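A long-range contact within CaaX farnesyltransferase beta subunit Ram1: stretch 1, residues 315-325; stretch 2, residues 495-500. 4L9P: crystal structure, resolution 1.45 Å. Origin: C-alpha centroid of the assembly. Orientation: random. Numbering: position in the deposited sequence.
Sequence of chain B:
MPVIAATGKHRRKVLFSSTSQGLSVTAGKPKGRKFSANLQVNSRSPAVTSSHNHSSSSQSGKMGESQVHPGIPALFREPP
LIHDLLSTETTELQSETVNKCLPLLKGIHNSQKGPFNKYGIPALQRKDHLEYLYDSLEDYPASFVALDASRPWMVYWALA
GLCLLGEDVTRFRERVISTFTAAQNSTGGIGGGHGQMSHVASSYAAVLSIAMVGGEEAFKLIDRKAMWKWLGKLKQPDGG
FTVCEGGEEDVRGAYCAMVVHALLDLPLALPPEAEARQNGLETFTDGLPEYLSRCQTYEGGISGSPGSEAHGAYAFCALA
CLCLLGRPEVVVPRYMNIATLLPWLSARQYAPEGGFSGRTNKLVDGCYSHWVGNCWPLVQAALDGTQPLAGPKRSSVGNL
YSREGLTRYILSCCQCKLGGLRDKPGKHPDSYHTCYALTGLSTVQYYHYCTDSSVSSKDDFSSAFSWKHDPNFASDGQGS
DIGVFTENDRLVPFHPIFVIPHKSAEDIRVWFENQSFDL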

ATOM      1  N   ALA B 315       2.864  -3.064   2.077  1.00  3.61           N
ATOM      2  CA  ALA B 315       4.249  -3.612   2.024  1.00  3.83           C
ATOM      3  C   ALA B 315       5.218  -2.555   1.524  1.00  2.48           C
ATOM      4  O   ALA B 315       6.332  -2.413   2.084  1.00  4.11           O
ATOM      5  CB  ALA B 315       4.286  -4.837   1.136  1.00  5.00           C
ATOM      6  N   PHE B 316       4.816  -1.813   0.473  1.00  2.88           N
ATOM      7  CA  PHE B 316       5.697  -0.751   0.021  1.00  2.54           C
ATOM      8  C   PHE B 316       5.966   0.245   1.159  1.00  2.32           C
ATOM      9  O   PHE B 316       7.134   0.644   1.439  1.00  4.17           O
ATOM     10  CB  PHE B 316       5.153   0.020  -1.189  1.00  3.28           C
ATOM     11  CG  PHE B 316       6.035   1.196  -1.555  1.00  3.66           C
ATOM     12  CD1 PHE B 316       7.245   0.974  -2.234  1.00  4.84           C
ATOM     13  CD2 PHE B 316       5.717   2.481  -1.099  1.00  3.92           C
ATOM     14  CE1 PHE B 316       8.124   2.017  -2.483  1.00  5.16           C
ATOM     15  CE2 PHE B 316       6.590   3.568  -1.380  1.00  4.61           C
ATOM     16  CZ  PHE B 316       7.814   3.326  -2.056  1.00  4.93           C
ATOM     17  N   CYS B 317       4.890   0.738   1.773  1.00  3.27           N
ATOM     18  CA  CYS B 317       5.107   1.742   2.837  1.00  4.41           C
ATOM     19  C   CYS B 317       6.047   1.231   3.935  1.00  3.99           C
ATOM     20  O   CYS B 317       6.923   1.962   4.411  1.00  4.27           O
ATOM     21  CB  CYS B 317       3.743   2.071   3.490  1.00  5.04           C
ATOM     22  SG  CYS B 317       2.638   3.049   2.419  1.00  6.87           S
ATOM     23  N   ALA B 318       5.830  -0.004   4.383  1.00  3.44           N
ATOM     24  CA  ALA B 318       6.644  -0.565   5.461  1.00  3.13           C
ATOM     25  C   ALA B 318       8.098  -0.790   5.040  1.00  4.26           C
ATOM     26  O   ALA B 318       9.001  -0.467   5.805  1.00  5.10           O
ATOM     27  CB  ALA B 318       6.038  -1.890   5.987  1.00  4.52           C
ATOM     28  N   LEU B 319       8.306  -1.374   3.855  1.00  3.48           N
ATOM     29  CA  LEU B 319       9.686  -1.679   3.438  1.00  3.84           C
ATOM     30  C   LEU B 319      10.429  -0.381   3.133  1.00  3.91           C
ATOM     31  O   LEU B 319      11.608  -0.250   3.500  1.00  5.16           O
ATOM     32  CB  LEU B 319       9.674  -2.550   2.188  1.00  4.42           C
ATOM     33  CG  LEU B 319       9.180  -3.991   2.461  1.00  6.40           C
ATOM     34  CD1 LEU B 319       8.887  -4.717   1.139  1.00  7.31           C
ATOM     35  CD2 LEU B 319      10.220  -4.751   3.346  1.00  9.26           C
ATOM     36  N   ALA B 320       9.766   0.591   2.489  1.00  4.12           N
ATOM     37  CA  ALA B 320      10.428   1.855   2.209  1.00  4.02           C
ATOM     38  C   ALA B 320      10.738   2.555   3.539  1.00  4.82           C
ATOM     39  O   ALA B 320      11.818   3.124   3.713  1.00  5.52           O
ATOM     40  CB  ALA B 320       9.521   2.768   1.317  1.00  4.57           C
ATOM     41  N   CYS B 321       9.795   2.527   4.500  1.00  5.33           N
ATOM     42  CA  CYS B 321      10.074   3.143   5.801  1.00  6.22           C
ATOM     43  C   CYS B 321      11.258   2.439   6.484  1.00  5.51           C
ATOM     44  O   CYS B 321      12.115   3.129   7.064  1.00  6.37           O
ATOM     45  CB  CYS B 321       8.795   3.050   6.677  1.00  6.95           C
ATOM     46  SG  CYS B 321       8.926   4.108   8.125  1.00  9.02           S
ATOM     47  N   LEU B 322      11.331   1.093   6.423  1.00  5.89           N
ATOM     48  CA  LEU B 322      12.487   0.385   7.047  1.00  5.91           C
ATOM     49  C   LEU B 322      13.796   0.845   6.413  1.00  6.25           C
ATOM     50  O   LEU B 322      14.790   1.036   7.127  1.00  7.94           O
ATOM     51  CB  LEU B 322      12.376  -1.141   6.877  1.00  6.49           C
ATOM     52  CG  LEU B 322      11.361  -1.779   7.824  1.00  6.48           C
ATOM     53  CD1 LEU B 322      11.262  -3.254   7.445  1.00  7.29           C
ATOM     54  CD2 LEU B 322      11.719  -1.653   9.311  1.00  6.82           C
ATOM     55  N   CYS B 323      13.783   1.079   5.098  1.00  5.66           N
ATOM     56  CA  CYS B 323      14.991   1.525   4.426  1.00  6.83           C
ATOM     57  C   CYS B 323      15.337   2.987   4.716  1.00  7.66           C
ATOM     58  O   CYS B 323      16.441   3.437   4.327  1.00  7.98           O
ATOM     59  CB  CYS B 323      14.872   1.269   2.892  1.00  8.16           C
ATOM     60  SG  CYS B 323      14.868  -0.556   2.569  1.00  9.50           S
ATOM     61  N   LEU B 324      14.447   3.773   5.333  1.00  8.68           N
ATOM     62  CA  LEU B 324      14.840   5.070   5.889  1.00  9.73           C
ATOM     63  C   LEU B 324      15.553   4.964   7.248  1.00 11.82           C
ATOM     64  O   LEU B 324      16.079   5.972   7.788  1.00 13.97           O
ATOM     65  CB  LEU B 324      13.560   5.921   6.101  1.00 10.16           C
ATOM     66  CG  LEU B 324      12.943   6.450   4.840  1.00  9.79           C
ATOM     67  CD1 LEU B 324      11.644   7.118   5.209  1.00 10.92           C
ATOM     68  CD2 LEU B 324      13.856   7.488   4.190  1.00 10.46           C
ATOM     69  N   LEU B 325      15.570   3.771   7.823  1.00  9.44           N
ATOM     70  CA  LEU B 325      16.148   3.572   9.150  1.00 10.38           C
ATOM     71  C   LEU B 325      17.566   3.023   9.168  1.00 12.08           C
ATOM     72  O   LEU B 325      18.227   3.053  10.214  1.00 14.29           O
ATOM     73  CB  LEU B 325      15.256   2.660  10.015  1.00 11.63           C
ATOM     74  CG  LEU B 325      13.792   3.112  10.035  1.00 11.50           C
ATOM     75  CD1 LEU B 325      12.955   2.107  10.863  1.00 13.05           C
ATOM     76  CD2 LEU B 325      13.636   4.536  10.565  1.00 12.35           C
ATOM     77  N   HIS B 495      13.631   7.616  -7.433  1.00  6.00           N
ATOM     78  CA  HIS B 495      14.190   7.021  -6.224  1.00  5.86           C
ATOM     79  C   HIS B 495      13.170   6.028  -5.644  1.00  6.21           C
ATOM     80  O   HIS B 495      12.001   6.364  -5.471  1.00  6.78           O
ATOM     81  CB  HIS B 495      14.380   8.175  -5.229  1.00  6.81           C
ATOM     82  CG  HIS B 495      15.219   7.836  -4.048  1.00  6.71           C
ATOM     83  ND1 HIS B 495      14.808   6.959  -3.061  1.00  6.90           N
ATOM     84  CD2 HIS B 495      16.477   8.219  -3.725  1.00  7.97           C
ATOM     85  CE1 HIS B 495      15.768   6.842  -2.153  1.00  7.90           C
ATOM     86  NE2 HIS B 495      16.814   7.575  -2.556  1.00  6.78           N
ATOM     87  N   PRO B 496      13.580   4.800  -5.361  1.00  5.93           N
ATOM     88  CA  PRO B 496      12.557   3.812  -4.917  1.00  7.18           C
ATOM     89  C   PRO B 496      11.913   4.099  -3.557  1.00  7.75           C
ATOM     90  O   PRO B 496      10.827   3.583  -3.315  1.00  9.65           O
ATOM     91  CB  PRO B 496      13.268   2.487  -4.867  1.00  9.31           C
ATOM     92  CG  PRO B 496      14.728   2.834  -5.152  1.00 11.93           C
ATOM     93  CD  PRO B 496      14.920   4.258  -5.593  1.00  8.67           C
ATOM     94  N   ILE B 497      12.561   4.870  -2.683  1.00  6.24           N
ATOM     95  CA  ILE B 497      11.915   5.213  -1.405  1.00  5.57           C
ATOM     96  C   ILE B 497      11.112   6.521  -1.529  1.00  4.76           C
ATOM     97  O   ILE B 497       9.992   6.588  -1.039  1.00  5.90           O
ATOM     98  CB  ILE B 497      12.979   5.461  -0.312  1.00  6.36           C
ATOM     99  CG1 ILE B 497      13.761   4.188  -0.074  1.00  7.12           C
ATOM    100  CG2 ILE B 497      12.338   5.943   0.978  1.00  7.17           C
ATOM    101  CD1 ILE B 497      14.931   4.375   0.927  1.00  9.31           C
ATOM    102  N   PHE B 498      11.669   7.554  -2.190  1.00  4.38           N
ATOM    103  CA  PHE B 498      11.041   8.900  -2.160  1.00  4.53           C
ATOM    104  C   PHE B 498      10.090   9.101  -3.315  1.00  5.03           C
ATOM    105  O   PHE B 498       9.279  10.045  -3.296  1.00  6.47           O
ATOM    106  CB  PHE B 498      12.097  10.008  -2.164  1.00  5.60           C
ATOM    107  CG  PHE B 498      12.973   9.959  -0.910  1.00  5.74           C
ATOM    108  CD1 PHE B 498      12.382  10.099   0.350  1.00  6.22           C
ATOM    109  CD2 PHE B 498      14.371   9.679  -0.992  1.00  6.56           C
ATOM    110  CE1 PHE B 498      13.136  10.043   1.505  1.00  6.00           C
ATOM    111  CE2 PHE B 498      15.155   9.622   0.185  1.00  6.87           C
ATOM    112  CZ  PHE B 498      14.538   9.819   1.456  1.00  7.65           C
ATOM    113  N   VAL B 499      10.177   8.271  -4.369  1.00  5.27           N
ATOM    114  CA  VAL B 499       9.185   8.360  -5.469  1.00  4.22           C
ATOM    115  C   VAL B 499       9.157   9.731  -6.157  1.00  5.21           C
ATOM    116  O   VAL B 499       8.114  10.280  -6.507  1.00  6.13           O
ATOM    117  CB  VAL B 499       7.753   7.845  -5.066  1.00  4.71           C
ATOM    118  CG1 VAL B 499       7.075   7.287  -6.337  1.00  6.43           C
ATOM    119  CG2 VAL B 499       7.826   6.737  -4.025  1.00  5.17           C
ATOM    120  N   ILE B 500      10.372  10.250  -6.373  1.00  5.96           N
ATOM    121  CA  ILE B 500      10.682  11.446  -7.143  1.00  6.05           C
ATOM    122  C   ILE B 500      12.071  11.223  -7.721  1.00  6.59           C
ATOM    123  O   ILE B 500      12.782  10.305  -7.317  1.00  6.72           O
ATOM    124  CB  ILE B 500      10.699  12.734  -6.217  1.00  7.16           C
ATOM    125  CG1 ILE B 500      11.551  12.526  -4.950  1.00  6.94           C
ATOM    126  CG2 ILE B 500       9.254  13.181  -5.873  1.00  8.16           C
ATOM    127  CD1 ILE B 500      11.727  13.850  -4.143  1.00  7.21           C
TER

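The contact joins stretch 1, largely helical, to a compact turn in stretch 2, burying 293 Å² in total, with no hydrogen bond crossing between them. Phe316 comes first. Its CA-to-CB bond points sideways, but with chi1 at t (175°) the ring reaches the turn, and Phe316 CE1 lies 3.2 Å from Pro496 O. That oxygen and Ile497 O, 4.1 Å from Phe316 CZ, both sit at the ring edge near its plane, where aromatic C-H groups carry slight positive charge. Pro496 O is buried by the contact and has no hydrogen-bonding partner in the model. Phe316 CZ also packs 3.9 Å from Val499 CG2.

One turn on, Ala320 points toward stretch 2. Ala320 CA is 5.2 Å from Ile497 CA, the nearest CA pair across the stretches, with Ala320 CB 4.3 Å from Ile497 CG2. Cys323 also points toward the turn, its CB 3.7 Å from Ile497 CD1. Leu324 starts sideways, yet its CD2 lies 3.9 Å from Ile497 CG2 and 3.7 Å from Phe498 CZ.

Ile497 thus touches all four contacting residues of stretch 1 and has the largest covered area, 90 Å². Its backbone is tied locally: Ile497 N donates to His495 ND1 at 3.1 Å.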